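Local structure of putative TetR-family transcriptional regulator (Streptomyces coelicolor, 2HXO) at the interface of chains A and B. The protein probably binds regulatory DNA as a TetR-family transcription factor, using an N-terminal helix-turn-helix motif. Residues are numbered along the deposited sequence; one frame, centred on the assembly and turned at random. Chains: chain A/B, Putative TetR-family transcriptional regulator.

Contacts 1 and 2 lie about 31 Å apart, measured between the centres of their C-alpha atoms, and share no residue. In contact 1 the end of helix 107-118 of chain A meets helices 146-167 and 180-192 of chain B. In contact 2 a loop tyrosine of chain A meets helix 124-138 of chain B. The interface is two-fold symmetric, so each contact recurs with the chains exchanged. Together they join the two chains at separate places along the C-terminal regulatory part. Such dimers are usual for TetR-family proteins, so this pairing is likely to be the biological one.

Contact 1: the interface of chains A and B. Residues chain A 116-117; chain B 163, 166-167, 180, 183.
A:Ser117 and B:Asn167 make the polar core of this part of the dimer interface. The serine sits at the C-terminal end of helix 107-118, and the asparagine closes helix 146-167 of the other chain. The hydroxyl OG of A:Ser117 donates a hydrogen bond to the side-chain amide oxygen OD1 of B:Asn167, at 2.8 Å. The hydroxyl approaches almost in line with the amide C=O, at 169°. A:Ser117 has OG beside its backbone N and anti to the carbonyl carbon (chi1 -59°), which turns the hydroxyl towards helix 146-167. The methyl CB of B:Ala166 packs beside it, 3.4 Å from A:Ser117 OG.

B:Phe183 forms the other tight wall. With CG anti to the backbone N (chi1 173°), the ring extends from helix 180-192 and turns a face to the carbonyl of A:Ser117. That oxygen lies over the face, displaced towards the rim near CE1. The carbonyl oxygen of A:Leu116 lies by the rim, 3.5 Å from CZ of B:Phe183. With an alanine at B:Phe183, both carbonyls would probably lose their aromatic neighbour and a gap would open beside the helix end.

The looser flank is polar. Amide NE2 of B:Gln163 stays 3.6 Å from A:Ser117 OG and also borders CB of A:Leu116, so it packs nearby without a close bond. B:Arg180 is also peripheral and loses little surface to chain A. Its positive charge may still favour the carbonyl-rich helix end. One face of its guanidinium group is covered from within chain B by the amide of B:Asn167. OD1 of that asparagine takes the serine hydroxyl, while ND2 packs 3.1 Å above the centre of the B:Arg180 guanidinium plane. At the edge of that group, in its plane, NH2 of B:Arg180 points towards the carbonyl O of A:Leu116 at 3.9 Å.

Contact 2: the interface of chains A and B. Residues chain A 199; chain B 126-127, 130.
A:Tyr199 reaches from chain A onto helix 124-138 of chain B, where B:Arg127 and B:Glu130 receive it one turn apart.

The polar link is at the phenol end. NE of B:Arg127 donates a hydrogen bond to the hydroxyl OH of A:Tyr199 at 3.3 Å. The bond is long and bent, with 138° at the hydrogen. The hydroxyl is tilted 30° out of the guanidinium plane. B:Arg127 is extended from CG to NE, which carries NE up to the phenol oxygen. Ring and guanidinium planes are close to parallel, but the groups meet through the hydroxyl and do not stack.

Apolar packing runs along one side of the ring. It rests on CG of B:Arg127, which lies 4.1 Å from ring atom CE2 of A:Tyr199. Further back, the methylene CG of B:Glu130 sits by the CD2 side of the ring. Its modelled approach to CD2 is too short to interpret, so this placement is doubtful.

The acidic contact is less certain. The carboxylate of B:Glu130 stands nearly perpendicular to the ring, beside the tyrosine backbone. Its OE2 is 3.2 Å from the carbonyl O of A:Tyr199. Both oxygens can normally only accept, so the pair reads as a clash and is doubtful. A protonated carboxylate would relieve it, but the structure does not show one.

In the fold, A:Tyr199 belongs to the loop of chain A just before helix 200-205, and it lies across the side of helix 124-138 near its N-terminal end.

Contact 1: the interface of chains A and B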
loop_
_atom_site.group_PDB
_atom_site.type_symbol
_atom_site.label_atom_id
_atom_site.label_comp_id
_atom_site.label_asym_id
_atom_site.label_seq_id
_atom_site.Cartn_x
_atom_site.Cartn_y
_atom_site.Cartn_z
ATOM N N LEU A 116 2.319 -6.537 9.610
ATOM C CA LEU A 116 0.944 -6.994 9.424
ATOM C C LEU A 116 0.836 -8.297 8.641
ATOM O O LEU A 116 -0.262 -8.822 8.451
ATOM C CB LEU A 116 0.121 -5.925 8.704
ATOM C CG LEU A 116 0.319 -4.469 9.122
ATOM C CD1 LEU A 116 -0.697 -3.609 8.403
ATOM C CD2 LEU A 116 0.183 -4.322 10.620
ATOM N N SER A 117 1.965 -8.829 8.195
ATOM C CA SER A 117 1.950 -10.062 7.419
ATOM C C SER A 117 2.552 -11.272 8.123
ATOM O O SER A 117 2.087 -12.399 7.928
ATOM C CB SER A 117 2.685 -9.847 6.097
ATOM O OG SER A 117 2.077 -8.810 5.348
ATOM N N GLN B 163 -0.775 -5.527 0.443
ATOM C CA GLN B 163 -0.714 -6.324 1.658
ATOM C C GLN B 163 -1.093 -7.765 1.387
ATOM O O GLN B 163 -0.522 -8.677 1.971
ATOM C CB GLN B 163 -1.634 -5.747 2.730
ATOM C CG GLN B 163 -1.057 -4.517 3.394
ATOM C CD GLN B 163 0.310 -4.783 4.011
ATOM O OE1 GLN B 163 1.342 -4.120 3.479
ATOM N NE2 GLN B 163 0.437 -5.576 4.949
ATOM N N ALA B 166 1.788 -9.479 0.031
ATOM C CA ALA B 166 2.744 -9.728 1.106
ATOM C C ALA B 166 2.349 -10.992 1.879
ATOM O O ALA B 166 3.206 -11.762 2.315
ATOM C CB ALA B 166 2.798 -8.532 2.053
ATOM N N ASN B 167 1.044 -11.197 2.040
ATOM C CA ASN B 167 0.520 -12.365 2.747
ATOM C C ASN B 167 0.652 -13.633 1.889
ATOM O O ASN B 167 0.862 -14.729 2.411
ATOM C CB ASN B 167 -0.952 -12.132 3.115
ATOM C CG ASN B 167 -1.157 -10.890 3.976
ATOM O OD1 ASN B 167 -0.068 -10.359 4.521
ATOM N ND2 ASN B 167 -2.280 -10.422 4.150
ATOM N N ARG B 180 -3.238 -18.477 5.978
ATOM C CA ARG B 180 -3.788 -17.162 6.272
ATOM C C ARG B 180 -4.775 -17.345 7.412
ATOM O O ARG B 180 -4.858 -16.504 8.307
ATOM C CB ARG B 180 -4.505 -16.590 5.046
ATOM C CG ARG B 180 -3.998 -15.227 4.586
ATOM C CD ARG B 180 -4.674 -14.061 5.300
ATOM N NE ARG B 180 -3.701 -13.224 5.985
ATOM C CZ ARG B 180 -3.920 -11.983 6.404
ATOM N NH1 ARG B 180 -5.088 -11.392 6.213
ATOM N NH2 ARG B 180 -2.957 -11.331 7.035
ATOM N N PHE B 183 -2.718 -17.708 10.480
ATOM C CA PHE B 183 -2.112 -16.438 10.869
ATOM C C PHE B 183 -3.184 -15.574 11.534
ATOM O O PHE B 183 -2.937 -14.925 12.545
ATOM C CB PHE B 183 -1.556 -15.717 9.638
ATOM C CG PHE B 183 -1.073 -14.324 9.917
ATOM C CD1 PHE B 183 0.160 -14.106 10.511
ATOM C CD2 PHE B 183 -1.864 -13.226 9.596
ATOM C CE1 PHE B 183 0.599 -12.812 10.782
ATOM C CE2 PHE B 183 -1.435 -11.934 9.862
ATOM C CZ PHE B 183 -0.202 -11.726 10.457
#

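Contact 2: the interface of chains A and B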
loop_
_atom_site.group_PDB
_atom_site.type_symbol
_atom_site.label_atom_id
_atom_site.label_comp_id
_atom_site.label_asym_id
_atom_site.label_seq_id
_atom_site.Cartn_x
_atom_site.Cartn_y
_atom_site.Cartn_z
ATOM N N TYR A 199 -7.253 8.204 -24.668
ATOM C CA TYR A 199 -7.196 8.539 -23.258
ATOM C C TYR A 199 -7.900 9.851 -22.938
ATOM O O TYR A 199 -7.282 10.771 -22.406
ATOM C CB TYR A 199 -5.740 8.631 -22.789
ATOM C CG TYR A 199 -4.958 7.359 -22.939
ATOM C CD1 TYR A 199 -4.458 6.966 -24.182
ATOM C CD2 TYR A 199 -4.686 6.557 -21.836
ATOM C CE1 TYR A 199 -3.696 5.810 -24.318
ATOM C CE2 TYR A 199 -3.926 5.399 -21.954
ATOM C CZ TYR A 199 -3.431 5.030 -23.195
ATOM O OH TYR A 199 -2.660 3.894 -23.305
ATOM N N PRO B 126 -1.089 5.116 -16.500
ATOM C CA PRO B 126 -2.132 5.816 -17.256
ATOM C C PRO B 126 -3.307 4.940 -17.675
ATOM O O PRO B 126 -4.438 5.414 -17.731
ATOM C CB PRO B 126 -1.370 6.401 -18.450
ATOM C CG PRO B 126 -0.203 5.479 -18.610
ATOM C CD PRO B 126 0.211 5.218 -17.184
ATOM N N ARG B 127 -3.053 3.667 -17.962
ATOM C CA ARG B 127 -4.130 2.768 -18.374
ATOM C C ARG B 127 -5.055 2.444 -17.202
ATOM O O ARG B 127 -6.270 2.352 -17.372
ATOM C CB ARG B 127 -3.551 1.488 -18.990
ATOM C CG ARG B 127 -3.042 1.721 -20.400
ATOM C CD ARG B 127 -2.276 0.546 -20.997
ATOM N NE ARG B 127 -1.929 0.833 -22.393
ATOM C CZ ARG B 127 -0.892 0.308 -23.047
ATOM N NH1 ARG B 127 -0.073 -0.543 -22.445
ATOM N NH2 ARG B 127 -0.675 0.643 -24.308
ATOM N N GLU B 130 -6.931 5.614 -16.570
ATOM C CA GLU B 130 -7.994 5.825 -17.560
ATOM C C GLU B 130 -9.206 5.005 -17.159
ATOM O O GLU B 130 -10.327 5.501 -17.172
ATOM C CB GLU B 130 -7.578 5.339 -18.947
ATOM C CG GLU B 130 -7.094 6.390 -19.893
ATOM C CD GLU B 130 -8.124 7.451 -20.197
ATOM O OE1 GLU B 130 -9.269 7.103 -20.571
ATOM O OE2 GLU B 130 -7.764 8.637 -20.072
#